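Local coordinates for protein molybdopterin adenylyltransferase (Helicobacter pylori, PDB 4XCW) that probably transfers the adenylyl group of ATP to molybdopterin, a late step in the biosynthesis of the molybdenum cofactor, at residues Lys28-Val33 / Lys139-Cys144. Sequence-based numbering, arbitrary orientation.
Sequences KAIQEV and KSIREC
R142 reaches across to E32 and V33 of the neighbouring helix and has more of its surface buried by the contact than any other residue. Its chain is extended from CG to NE, long enough to carry the guanidinium over to the carboxylate of E32 at the exposed margin. There NH2 lies 2.6 Å from E32 OE1 in a short salt bridge, the oxygen sitting at the guanidinium edge and in its plane, although the carboxylate and guanidinium planes are 48° apart. The aliphatic part of the same side chain does different work: CG rests 3.6 Å from V33 CG2, so the valine methyl packs on the arginine's methylene chain and also lies obliquely near NE. A29 CB lies over one guanidinium face, NH1 being its nearest atom at 4.4 Å; alanine's single methyl suits a place beside this flat group. The segments 28-33 and 139-144 of helices 25-37 and 138-148 run in the same general direction, their axes 32° apart and 9.4 Å distant at closest approach, and pack beside each other on one face of the mixed sheet of this alpha/beta molybdopterin-binding fold. Deeper in, I141 points toward the partner helix and its CG2 touches I30 CG1 at 3.8 Å, the two side chains crossing at about a right angle. Isoleucine, apolar and bulky, suits a buried place between helix and sheet: I30 also meets V73 and L134, and I141 meets T75.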
ATOM      1  N   LYS B  28      -8.733 -14.413 -23.685  1.00 41.90           N
ATOM      2  CA  LYS B  28      -9.313 -13.836 -24.893  1.00 46.40           C
ATOM      3  C   LYS B  28      -9.701 -12.379 -24.673  1.00 45.79           C
ATOM      4  O   LYS B  28      -9.541 -11.546 -25.564  1.00 45.06           O
ATOM      5  CB  LYS B  28     -10.536 -14.638 -25.352  1.00 50.11           C
ATOM      6  CG  LYS B  28     -10.228 -16.028 -25.892  1.00 57.70           C
ATOM      7  CD  LYS B  28     -11.494 -16.707 -26.417  1.00 65.45           C
ATOM      8  CE  LYS B  28     -11.285 -18.196 -26.677  1.00 74.30           C
ATOM      9  NZ  LYS B  28     -10.171 -18.474 -27.627  1.00 76.94           N
ATOM     10  N   ALA B  29     -10.209 -12.074 -23.484  1.00 44.60           N
ATOM     11  CA  ALA B  29     -10.598 -10.710 -23.156  1.00 43.13           C
ATOM     12  C   ALA B  29      -9.373  -9.810 -23.089  1.00 40.19           C
ATOM     13  O   ALA B  29      -9.415  -8.655 -23.510  1.00 39.95           O
ATOM     14  CB  ALA B  29     -11.360 -10.673 -21.841  1.00 42.92           C
ATOM     15  N   ILE B  30      -8.280 -10.350 -22.558  1.00 38.28           N
ATOM     16  CA  ILE B  30      -7.027  -9.613 -22.467  1.00 34.65           C
ATOM     17  C   ILE B  30      -6.491  -9.251 -23.850  1.00 33.47           C
ATOM     18  O   ILE B  30      -6.132  -8.101 -24.095  1.00 31.50           O
ATOM     19  CB  ILE B  30      -5.962 -10.416 -21.684  1.00 31.56           C
ATOM     20  CG1 ILE B  30      -6.336 -10.475 -20.201  1.00 30.14           C
ATOM     21  CG2 ILE B  30      -4.598  -9.789 -21.843  1.00 28.52           C
ATOM     22  CD1 ILE B  30      -5.399 -11.302 -19.355  1.00 31.58           C
ATOM     23  N   GLN B  31      -6.451 -10.224 -24.754  1.00 34.50           N
ATOM     24  CA  GLN B  31      -5.951  -9.979 -26.105  1.00 37.72           C
ATOM     25  C   GLN B  31      -6.845  -9.026 -26.889  1.00 37.74           C
ATOM     26  O   GLN B  31      -6.345  -8.181 -27.629  1.00 36.91           O
ATOM     27  CB  GLN B  31      -5.792 -11.295 -26.872  1.00 38.30           C
ATOM     28  CG  GLN B  31      -4.745 -12.208 -26.261  1.00 41.76           C
ATOM     29  CD  GLN B  31      -4.221 -13.235 -27.236  1.00 46.76           C
ATOM     30  OE1 GLN B  31      -4.414 -13.118 -28.448  1.00 48.32           O
ATOM     31  NE2 GLN B  31      -3.545 -14.250 -26.713  1.00 48.46           N
ATOM     32  N   GLU B  32      -8.156  -9.157 -26.725  1.00 33.50           N
ATOM     33  CA  GLU B  32      -9.100  -8.262 -27.393  1.00 40.06           C
ATOM     34  C   GLU B  32      -8.863  -6.808 -26.998  1.00 36.11           C
ATOM     35  O   GLU B  32      -8.766  -5.933 -27.854  1.00 39.05           O
ATOM     36  CB  GLU B  32     -10.545  -8.647 -27.068  1.00 44.93           C
ATOM     37  CG  GLU B  32     -11.074  -9.843 -27.836  1.00 55.74           C
ATOM     38  CD  GLU B  32     -12.535 -10.116 -27.535  1.00 65.98           C
ATOM     39  OE1 GLU B  32     -13.118  -9.382 -26.707  1.00 68.57           O
ATOM     40  OE2 GLU B  32     -13.101 -11.060 -28.129  1.00 69.00           O
ATOM     41  N   VAL B  33      -8.775  -6.560 -25.698  1.00 35.54           N
ATOM     42  CA  VAL B  33      -8.605  -5.205 -25.186  1.00 34.64           C
ATOM     43  C   VAL B  33      -7.282  -4.579 -25.607  1.00 36.68           C
ATOM     44  O   VAL B  33      -7.241  -3.446 -26.089  1.00 36.57           O
ATOM     45  CB  VAL B  33      -8.696  -5.175 -23.648  1.00 33.30           C
ATOM     46  CG1 VAL B  33      -8.337  -3.796 -23.124  1.00 35.25           C
ATOM     47  CG2 VAL B  33     -10.090  -5.565 -23.196  1.00 37.51           C
ATOM     48  N   LYS B 139     -15.245  -8.995 -17.771  1.00 37.21           N
ATOM     49  CA  LYS B 139     -15.757  -7.657 -17.482  1.00 39.56           C
ATOM     50  C   LYS B 139     -14.827  -6.911 -16.531  1.00 39.27           C
ATOM     51  O   LYS B 139     -14.521  -5.734 -16.746  1.00 38.61           O
ATOM     52  CB  LYS B 139     -17.168  -7.732 -16.892  1.00 44.14           C
ATOM     53  CG  LYS B 139     -17.781  -6.374 -16.557  1.00 46.56           C
ATOM     54  CD  LYS B 139     -19.256  -6.504 -16.194  1.00 56.82           C
ATOM     55  CE  LYS B 139     -19.859  -5.162 -15.806  1.00 59.79           C
ATOM     56  NZ  LYS B 139     -19.277  -4.623 -14.546  1.00 57.53           N
ATOM     57  N   SER B 140     -14.367  -7.600 -15.488  1.00 37.78           N
ATOM     58  CA  SER B 140     -13.412  -7.015 -14.542  1.00 33.30           C
ATOM     59  C   SER B 140     -12.076  -6.678 -15.204  1.00 34.81           C
ATOM     60  O   SER B 140     -11.453  -5.651 -14.901  1.00 29.73           O
ATOM     61  CB  SER B 140     -13.176  -7.967 -13.366  1.00 34.86           C
ATOM     62  OG  SER B 140     -14.389  -8.249 -12.689  1.00 47.01           O
ATOM     63  N   ILE B 141     -11.624  -7.556 -16.095  1.00 31.59           N
ATOM     64  CA  ILE B 141     -10.385  -7.321 -16.825  1.00 30.31           C
ATOM     65  C   ILE B 141     -10.479  -6.041 -17.656  1.00 29.56           C
ATOM     66  O   ILE B 141      -9.558  -5.224 -17.654  1.00 31.68           O
ATOM     67  CB  ILE B 141     -10.035  -8.520 -17.731  1.00 30.26           C
ATOM     68  CG1 ILE B 141      -9.531  -9.688 -16.874  1.00 31.77           C
ATOM     69  CG2 ILE B 141      -8.980  -8.123 -18.771  1.00 27.93           C
ATOM     70  CD1 ILE B 141      -9.500 -11.033 -17.591  1.00 32.00           C
ATOM     71  N   ARG B 142     -11.608  -5.848 -18.336  1.00 33.30           N
ATOM     72  CA  ARG B 142     -11.775  -4.663 -19.176  1.00 31.64           C
ATOM     73  C   ARG B 142     -11.726  -3.378 -18.358  1.00 32.41           C
ATOM     74  O   ARG B 142     -11.016  -2.436 -18.714  1.00 34.15           O
ATOM     75  CB  ARG B 142     -13.083  -4.732 -19.960  1.00 35.27           C
ATOM     76  CG  ARG B 142     -13.034  -5.713 -21.109  1.00 44.57           C
ATOM     77  CD  ARG B 142     -14.230  -5.563 -22.030  1.00 54.30           C
ATOM     78  NE  ARG B 142     -14.025  -6.301 -23.270  1.00 63.22           N
ATOM     79  CZ  ARG B 142     -14.379  -7.569 -23.451  1.00 71.06           C
ATOM     80  NH1 ARG B 142     -14.970  -8.239 -22.470  1.00 73.33           N
ATOM     81  NH2 ARG B 142     -14.147  -8.163 -24.614  1.00 74.48           N
ATOM     82  N   GLU B 143     -12.476  -3.351 -17.259  1.00 33.51           N
ATOM     83  CA  GLU B 143     -12.510  -2.185 -16.384  1.00 31.83           C
ATOM     84  C   GLU B 143     -11.136  -1.897 -15.798  1.00 31.46           C
ATOM     85  O   GLU B 143     -10.729  -0.742 -15.684  1.00 34.28           O
ATOM     86  CB  GLU B 143     -13.535  -2.387 -15.268  1.00 32.27           C
ATOM     87  CG  GLU B 143     -14.965  -2.446 -15.778  1.00 39.55           C
ATOM     88  CD  GLU B 143     -15.903  -3.150 -14.825  1.00 43.76           C
ATOM     89  OE1 GLU B 143     -15.438  -3.997 -14.035  1.00 46.72           O
ATOM     90  OE2 GLU B 143     -17.112  -2.858 -14.867  1.00 48.28           O
ATOM     91  N   CYS B 144     -10.421  -2.954 -15.431  1.00 31.26           N
ATOM     92  CA  CYS B 144      -9.087  -2.817 -14.871  1.00 26.00           C
ATOM     93  C   CYS B 144      -8.102  -2.232 -15.884  1.00 28.46           C
ATOM     94  O   CYS B 144      -7.390  -1.274 -15.583  1.00 28.95           O
ATOM     95  CB  CYS B 144      -8.594  -4.173 -14.369  1.00 26.28           C
ATOM     96  SG  CYS B 144      -6.956  -4.148 -13.633  1.00 29.75           S
TER